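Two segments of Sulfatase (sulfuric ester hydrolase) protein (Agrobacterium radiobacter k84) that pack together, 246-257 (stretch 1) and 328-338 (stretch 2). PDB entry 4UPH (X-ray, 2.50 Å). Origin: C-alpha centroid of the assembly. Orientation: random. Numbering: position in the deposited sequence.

Stretch 1 246-257: SFLRPHPPFSVP
Stretch 2 328-338: AEVDTQLGRIW

Stretch 2 is one continuous helix, 328-338, part of a longer one, with phi/psi near -62/-41 and Gln333 at psi -28. Stretch 1 enters as the end of a strand (Ser246 and Phe247, the latter at -84/140) and then runs as loop, with cis peptides before Pro250 and Pro253. The two approach at two places: Arg249 CA lies 6.7 Å from Val330 CA, and Val256 CA lies 8.0 Å from Glu329 CA. The order of contacts runs backward along the helix: Phe247 meets Leu334 and Ile337, Arg249 meets Val330, and Val256 meets Glu329. Between the two approaches, residues 251 to 255 loop away from the helix. The contact is small, 335 Å² summed over both sides, and no direct hydrogen bond crosses it.

Ala328 faces elsewhere, but its O accepts from Thr332 N at 3.0 Å, within the ladder of i to i+4 bonds that keeps the helix regular. Glu329 is the polar element. With chi1 t, chi2 m and chi3 -42°, it brings OE1 to 3.5 Å from Arg249 CD and 4.2 Å from Arg249 NH1, too far for a salt bridge. A water closes the gap, accepting from Arg249 NH1 at 2.8 Å and donating to Glu329 OE1 at 2.7 Å. Arg249 (m, t, t, chi4 -86°) is also anchored in its own loop: NH1 and NH2 both donate to Ser255 O, at 3.2 and 2.9 Å. The guanidinium thus ties the two ends of the excursion together while reaching the carboxylate through water. The aliphatic base of Glu329 serves the second approach, its CB 4.0 Å from Val256 CG2, with Val256 at chi1 p.

One residue on, Val330 (t) is the apolar hub. Its CG2 sits 3.6 Å from Arg249 CB and 4.4 Å from Pro250 CD, while CG1 lies 4.3 Å from Phe247 CD2. A compact branched side chain fits here, and both methyls are near Arg249 O (CG2 3.7 Å, CG1 4.3 Å).

Asp331 and Thr332 are out of reach. Gln333 (m, m) starts toward stretch 1, but its end leads away, and OE1 accepts from Arg336 NH1 at 2.8 Å. Leu334 (m, t) leaves the backbone sideways, yet its end comes nearer, with CD2 4.0 Å from Phe247 CE2. Gly335 and Arg336 make no contact.

A turn beyond Gln333, Ile337 (m, chi2 153°) points toward stretch 1 and sets CD1 3.7 Å from Phe247 CZ. Both this methyl and Leu334 CD2 meet the edge of the buried Phe247 ring, near its plane (chi1 m, chi2 -55°). All three side chains are buried and apolar, with no polar atom to satisfy. Trp338 lies out of reach. The rule is an aromatic ring touching Val330, Leu334 and Ile337, beside one water-bridged charged pair.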

ATOM      1  N   SER A 246     -18.038 -24.016  -0.004  1.00 42.22           N
ATOM      2  CA  SER A 246     -17.347 -23.541  -1.201  1.00 41.23           C
ATOM      3  C   SER A 246     -17.463 -24.572  -2.339  1.00 44.75           C
ATOM      4  O   SER A 246     -16.769 -25.579  -2.342  1.00 43.60           O
ATOM      5  CB  SER A 246     -15.901 -23.197  -0.849  1.00 41.85           C
ATOM      6  OG  SER A 246     -15.203 -22.651  -1.949  1.00 51.04           O
ATOM      7  N   PHE A 247     -18.410 -24.340  -3.262  1.00 44.70           N
ATOM      8  CA  PHE A 247     -18.682 -25.216  -4.431  1.00 44.09           C
ATOM      9  C   PHE A 247     -17.761 -24.915  -5.588  1.00 46.14           C
ATOM     10  O   PHE A 247     -17.517 -23.751  -5.874  1.00 45.73           O
ATOM     11  CB  PHE A 247     -20.139 -25.060  -4.928  1.00 45.05           C
ATOM     12  CG  PHE A 247     -21.192 -25.571  -3.985  1.00 46.14           C
ATOM     13  CD1 PHE A 247     -21.154 -26.884  -3.517  1.00 48.63           C
ATOM     14  CD2 PHE A 247     -22.267 -24.772  -3.620  1.00 48.39           C
ATOM     15  CE1 PHE A 247     -22.149 -27.369  -2.676  1.00 48.43           C
ATOM     16  CE2 PHE A 247     -23.264 -25.259  -2.772  1.00 50.87           C
ATOM     17  CZ  PHE A 247     -23.190 -26.553  -2.299  1.00 48.26           C
ATOM     18  N   LEU A 248     -17.280 -25.943  -6.281  1.00 43.38           N
ATOM     19  CA  LEU A 248     -16.417 -25.727  -7.444  1.00 43.67           C
ATOM     20  C   LEU A 248     -17.250 -25.280  -8.629  1.00 49.24           C
ATOM     21  O   LEU A 248     -16.909 -24.315  -9.290  1.00 49.18           O
ATOM     22  CB  LEU A 248     -15.622 -26.992  -7.785  1.00 43.94           C
ATOM     23  CG  LEU A 248     -14.944 -27.006  -9.164  1.00 48.93           C
ATOM     24  CD1 LEU A 248     -13.624 -26.253  -9.148  1.00 48.62           C
ATOM     25  CD2 LEU A 248     -14.802 -28.415  -9.693  1.00 48.60           C
ATOM     26  N   ARG A 249     -18.361 -25.945  -8.876  1.00 48.49           N
ATOM     27  CA  ARG A 249     -19.206 -25.621 -10.023  1.00 49.21           C
ATOM     28  C   ARG A 249     -19.892 -24.246  -9.848  1.00 53.14           C
ATOM     29  O   ARG A 249     -20.099 -23.839  -8.704  1.00 52.18           O
ATOM     30  CB  ARG A 249     -20.173 -26.782 -10.298  1.00 49.76           C
ATOM     31  CG  ARG A 249     -19.447 -28.115 -10.582  1.00 54.09           C
ATOM     32  CD  ARG A 249     -20.317 -29.381 -10.474  1.00 54.78           C
ATOM     33  NE  ARG A 249     -19.764 -30.417 -11.345  1.00 53.92           N
ATOM     34  CZ  ARG A 249     -20.047 -30.534 -12.641  1.00 64.77           C
ATOM     35  NH1 ARG A 249     -20.952 -29.747 -13.204  1.00 56.88           N
ATOM     36  NH2 ARG A 249     -19.413 -31.427 -13.386  1.00 44.49           N
ATOM     37  N   PRO A 250     -20.150 -23.446 -10.913  1.00 50.02           N
ATOM     38  CA  PRO A 250     -20.017 -23.737 -12.353  1.00 50.38           C
ATOM     39  C   PRO A 250     -18.598 -23.600 -12.963  1.00 55.19           C
ATOM     40  O   PRO A 250     -18.481 -23.473 -14.192  1.00 56.22           O
ATOM     41  CB  PRO A 250     -21.028 -22.771 -12.986  1.00 51.82           C
ATOM     42  CG  PRO A 250     -20.998 -21.579 -12.089  1.00 55.92           C
ATOM     43  CD  PRO A 250     -20.822 -22.145 -10.696  1.00 51.32           C
ATOM     44  N   HIS A 251     -17.524 -23.664 -12.135  1.00 48.11           N
ATOM     45  CA  HIS A 251     -16.138 -23.656 -12.611  1.00 46.49           C
ATOM     46  C   HIS A 251     -15.914 -24.885 -13.546  1.00 50.63           C
ATOM     47  O   HIS A 251     -16.412 -25.983 -13.228  1.00 49.07           O
ATOM     48  CB  HIS A 251     -15.168 -23.724 -11.403  1.00 46.74           C
ATOM     49  CG  HIS A 251     -13.706 -23.685 -11.730  1.00 49.92           C
ATOM     50  ND1 HIS A 251     -12.940 -22.573 -11.455  1.00 51.76           N
ATOM     51  CD2 HIS A 251     -12.902 -24.650 -12.237  1.00 51.50           C
ATOM     52  CE1 HIS A 251     -11.716 -22.867 -11.865  1.00 51.31           C
ATOM     53  NE2 HIS A 251     -11.648 -24.115 -12.335  1.00 51.43           N
ATOM     54  N   PRO A 252     -15.129 -24.719 -14.662  1.00 47.45           N
ATOM     55  CA  PRO A 252     -14.844 -25.860 -15.567  1.00 47.28           C
ATOM     56  C   PRO A 252     -14.110 -27.069 -14.908  1.00 55.45           C
ATOM     57  O   PRO A 252     -13.643 -26.938 -13.780  1.00 57.54           O
ATOM     58  CB  PRO A 252     -14.017 -25.212 -16.688  1.00 47.72           C
ATOM     59  CG  PRO A 252     -13.447 -24.000 -16.091  1.00 50.73           C
ATOM     60  CD  PRO A 252     -14.471 -23.487 -15.151  1.00 46.90           C
ATOM     61  N   PRO A 253     -13.985 -28.271 -15.521  1.00 51.45           N
ATOM     62  CA  PRO A 253     -14.435 -28.704 -16.862  1.00 51.31           C
ATOM     63  C   PRO A 253     -15.937 -28.563 -17.102  1.00 55.57           C
ATOM     64  O   PRO A 253     -16.741 -28.803 -16.209  1.00 53.93           O
ATOM     65  CB  PRO A 253     -13.950 -30.162 -16.943  1.00 52.91           C
ATOM     66  CG  PRO A 253     -13.803 -30.598 -15.512  1.00 56.49           C
ATOM     67  CD  PRO A 253     -13.304 -29.371 -14.812  1.00 51.87           C
ATOM     68  N   PHE A 254     -16.299 -28.111 -18.304  1.00 54.72           N
ATOM     69  CA  PHE A 254     -17.690 -27.936 -18.688  1.00 55.85           C
ATOM     70  C   PHE A 254     -18.301 -29.272 -19.185  1.00 64.19           C
ATOM     71  O   PHE A 254     -18.258 -29.594 -20.378  1.00 66.09           O
ATOM     72  CB  PHE A 254     -17.856 -26.763 -19.676  1.00 56.85           C
ATOM     73  CG  PHE A 254     -17.379 -25.416 -19.167  1.00 57.48           C
ATOM     74  CD1 PHE A 254     -17.839 -24.904 -17.951  1.00 58.78           C
ATOM     75  CD2 PHE A 254     -16.506 -24.636 -19.922  1.00 57.95           C
ATOM     76  CE1 PHE A 254     -17.408 -23.658 -17.493  1.00 58.11           C
ATOM     77  CE2 PHE A 254     -16.096 -23.378 -19.467  1.00 59.66           C
ATOM     78  CZ  PHE A 254     -16.546 -22.903 -18.254  1.00 56.59           C
ATOM     79  N   SER A 255     -18.815 -30.062 -18.215  1.00 60.30           N
ATOM     80  CA  SER A 255     -19.477 -31.360 -18.340  1.00 59.94           C
ATOM     81  C   SER A 255     -20.464 -31.403 -17.197  1.00 64.70           C
ATOM     82  O   SER A 255     -20.125 -30.945 -16.107  1.00 64.54           O
ATOM     83  CB  SER A 255     -18.481 -32.502 -18.153  1.00 65.37           C
ATOM     84  OG  SER A 255     -17.281 -32.324 -18.888  1.00 80.56           O
ATOM     85  N   VAL A 256     -21.685 -31.923 -17.422  1.00 62.37           N
ATOM     86  CA  VAL A 256     -22.715 -32.005 -16.374  1.00 61.47           C
ATOM     87  C   VAL A 256     -23.666 -33.210 -16.618  1.00 68.20           C
ATOM     88  O   VAL A 256     -23.962 -33.501 -17.773  1.00 68.07           O
ATOM     89  CB  VAL A 256     -23.436 -30.630 -16.205  1.00 63.14           C
ATOM     90  CG1 VAL A 256     -24.242 -30.223 -17.425  1.00 62.46           C
ATOM     91  CG2 VAL A 256     -24.248 -30.529 -14.923  1.00 62.51           C
ATOM     92  N   PRO A 257     -24.134 -33.948 -15.577  1.00 67.17           N
ATOM     93  CA  PRO A 257     -25.056 -35.070 -15.838  1.00 67.93           C
ATOM     94  C   PRO A 257     -26.461 -34.619 -16.262  1.00 71.77           C
ATOM     95  O   PRO A 257     -26.756 -33.423 -16.316  1.00 71.53           O
ATOM     96  CB  PRO A 257     -25.079 -35.842 -14.500  1.00 69.74           C
ATOM     97  CG  PRO A 257     -23.970 -35.241 -13.665  1.00 73.70           C
ATOM     98  CD  PRO A 257     -23.872 -33.829 -14.131  1.00 68.82           C
ATOM     99  N   ALA A 328     -27.615 -24.347 -13.252  1.00 50.44           N
ATOM    100  CA  ALA A 328     -28.905 -24.913 -12.857  1.00 50.49           C
ATOM    101  C   ALA A 328     -28.702 -26.049 -11.854  1.00 50.53           C
ATOM    102  O   ALA A 328     -29.419 -26.108 -10.851  1.00 49.97           O
ATOM    103  CB  ALA A 328     -29.657 -25.400 -14.081  1.00 51.61           C
ATOM    104  N   GLU A 329     -27.681 -26.904 -12.100  1.00 45.04           N
ATOM    105  CA  GLU A 329     -27.315 -28.021 -11.230  1.00 45.76           C
ATOM    106  C   GLU A 329     -26.934 -27.518  -9.845  1.00 53.59           C
ATOM    107  O   GLU A 329     -27.353 -28.109  -8.854  1.00 56.26           O
ATOM    108  CB  GLU A 329     -26.172 -28.846 -11.868  1.00 47.35           C
ATOM    109  CG  GLU A 329     -25.793 -30.119 -11.114  1.00 54.76           C
ATOM    110  CD  GLU A 329     -24.802 -29.964  -9.968  1.00 76.46           C
ATOM    111  OE1 GLU A 329     -23.812 -29.215 -10.131  1.00 69.21           O
ATOM    112  OE2 GLU A 329     -24.990 -30.626  -8.922  1.00 68.71           O
ATOM    113  N   VAL A 330     -26.139 -26.430  -9.778  1.00 50.25           N
ATOM    114  CA  VAL A 330     -25.716 -25.821  -8.519  1.00 50.27           C
ATOM    115  C   VAL A 330     -26.946 -25.224  -7.794  1.00 55.85           C
ATOM    116  O   VAL A 330     -27.108 -25.433  -6.585  1.00 55.41           O
ATOM    117  CB  VAL A 330     -24.561 -24.793  -8.715  1.00 53.13           C
ATOM    118  CG1 VAL A 330     -24.163 -24.148  -7.387  1.00 52.98           C
ATOM    119  CG2 VAL A 330     -23.353 -25.447  -9.369  1.00 52.17           C
ATOM    120  N   ASP A 331     -27.825 -24.517  -8.544  1.00 52.39           N
ATOM    121  CA  ASP A 331     -29.055 -23.910  -8.014  1.00 52.07           C
ATOM    122  C   ASP A 331     -29.949 -24.952  -7.327  1.00 58.25           C
ATOM    123  O   ASP A 331     -30.484 -24.672  -6.252  1.00 60.51           O
ATOM    124  CB  ASP A 331     -29.822 -23.158  -9.119  1.00 53.45           C
ATOM    125  CG  ASP A 331     -31.076 -22.485  -8.616  1.00 62.79           C
ATOM    126  OD1 ASP A 331     -30.974 -21.339  -8.112  1.00 59.30           O
ATOM    127  OD2 ASP A 331     -32.145 -23.134  -8.646  1.00 73.25           O
ATOM    128  N   THR A 332     -30.056 -26.167  -7.918  1.00 52.57           N
ATOM    129  CA  THR A 332     -30.859 -27.271  -7.383  1.00 51.37           C
ATOM    130  C   THR A 332     -30.360 -27.609  -6.006  1.00 52.92           C
ATOM    131  O   THR A 332     -31.156 -27.679  -5.073  1.00 52.95           O
ATOM    132  CB  THR A 332     -30.807 -28.483  -8.337  1.00 61.51           C
ATOM    133  OG1 THR A 332     -31.425 -28.136  -9.570  1.00 63.26           O
ATOM    134  CG2 THR A 332     -31.480 -29.725  -7.769  1.00 58.67           C
ATOM    135  N   GLN A 333     -29.030 -27.781  -5.872  1.00 48.52           N
ATOM    136  CA  GLN A 333     -28.378 -28.098  -4.603  1.00 48.02           C
ATOM    137  C   GLN A 333     -28.552 -27.001  -3.567  1.00 52.65           C
ATOM    138  O   GLN A 333     -28.678 -27.303  -2.378  1.00 52.59           O
ATOM    139  CB  GLN A 333     -26.921 -28.471  -4.819  1.00 49.56           C
ATOM    140  CG  GLN A 333     -26.750 -29.726  -5.694  1.00 54.62           C
ATOM    141  CD  GLN A 333     -27.238 -30.993  -5.029  1.00 66.56           C
ATOM    142  OE1 GLN A 333     -27.193 -31.143  -3.807  1.00 56.91           O
ATOM    143  NE2 GLN A 333     -27.702 -31.943  -5.825  1.00 61.09           N
ATOM    144  N   LEU A 334     -28.706 -25.740  -4.019  1.00 50.08           N
ATOM    145  CA  LEU A 334     -29.000 -24.639  -3.103  1.00 50.04           C
ATOM    146  C   LEU A 334     -30.395 -24.809  -2.507  1.00 54.45           C
ATOM    147  O   LEU A 334     -30.560 -24.610  -1.301  1.00 53.91           O
ATOM    148  CB  LEU A 334     -28.803 -23.260  -3.765  1.00 49.78           C
ATOM    149  CG  LEU A 334     -27.354 -22.948  -4.169  1.00 52.99           C
ATOM    150  CD1 LEU A 334     -27.281 -21.733  -5.096  1.00 52.49           C
ATOM    151  CD2 LEU A 334     -26.437 -22.833  -2.944  1.00 51.36           C
ATOM    152  N   GLY A 335     -31.355 -25.249  -3.336  1.00 51.56           N
ATOM    153  CA  GLY A 335     -32.726 -25.537  -2.915  1.00 51.14           C
ATOM    154  C   GLY A 335     -32.799 -26.649  -1.884  1.00 52.98           C
ATOM    155  O   GLY A 335     -33.532 -26.559  -0.887  1.00 52.90           O
ATOM    156  N   ARG A 336     -31.978 -27.681  -2.096  1.00 48.83           N
ATOM    157  CA  ARG A 336     -31.815 -28.827  -1.188  1.00 48.40           C
ATOM    158  C   ARG A 336     -31.274 -28.337   0.167  1.00 55.19           C
ATOM    159  O   ARG A 336     -31.717 -28.845   1.200  1.00 58.20           O
ATOM    160  CB  ARG A 336     -30.860 -29.843  -1.826  1.00 43.57           C
ATOM    161  CG  ARG A 336     -30.569 -31.056  -0.986  1.00 41.59           C
ATOM    162  CD  ARG A 336     -29.459 -31.828  -1.642  1.00 37.01           C
ATOM    163  NE  ARG A 336     -28.956 -32.882  -0.766  1.00 48.97           N
ATOM    164  CZ  ARG A 336     -27.852 -33.589  -0.994  1.00 63.22           C
ATOM    165  NH1 ARG A 336     -27.107 -33.344  -2.068  1.00 46.61           N
ATOM    166  NH2 ARG A 336     -27.475 -34.532  -0.141  1.00 49.10           N
ATOM    167  N   ILE A 337     -30.339 -27.336   0.152  1.00 49.57           N
ATOM    168  CA  ILE A 337     -29.753 -26.720   1.336  1.00 49.06           C
ATOM    169  C   ILE A 337     -30.803 -25.889   2.069  1.00 54.28           C
ATOM    170  O   ILE A 337     -30.925 -26.008   3.298  1.00 54.07           O
ATOM    171  CB  ILE A 337     -28.436 -25.942   0.997  1.00 52.41           C
ATOM    172  CG1 ILE A 337     -27.240 -26.918   0.826  1.00 51.88           C
ATOM    173  CG2 ILE A 337     -28.101 -24.833   2.035  1.00 52.92           C
ATOM    174  CD1 ILE A 337     -26.177 -26.379  -0.087  1.00 50.32           C
ATOM    175  N   TRP A 338     -31.573 -25.059   1.322  1.00 52.93           N
ATOM    176  CA  TRP A 338     -32.643 -24.224   1.877  1.00 53.42           C
ATOM    177  C   TRP A 338     -33.679 -25.123   2.553  1.00 60.24           C
ATOM    178  O   TRP A 338     -34.188 -24.759   3.620  1.00 61.45           O
ATOM    179  CB  TRP A 338     -33.367 -23.397   0.797  1.00 52.55           C
ATOM    180  CG  TRP A 338     -32.569 -22.549  -0.168  1.00 53.93           C
ATOM    181  CD1 TRP A 338     -33.019 -22.074  -1.368  1.00 56.62           C
ATOM    182  CD2 TRP A 338     -31.277 -21.934   0.044  1.00 53.76           C
ATOM    183  NE1 TRP A 338     -32.085 -21.243  -1.934  1.00 56.06           N
ATOM    184  CE2 TRP A 338     -30.988 -21.169  -1.111  1.00 57.68           C
ATOM    185  CE3 TRP A 338     -30.316 -21.994   1.071  1.00 54.70           C
ATOM    186  CZ2 TRP A 338     -29.767 -20.499  -1.281  1.00 56.79           C
ATOM    187  CZ3 TRP A 338     -29.113 -21.332   0.899  1.00 56.05           C
ATOM    188  CH2 TRP A 338     -28.847 -20.592  -0.263  1.00 56.60           C
TER
HETATM  189  O   HOH W   1     -22.709 -27.810 -12.188  1.00 56.59           O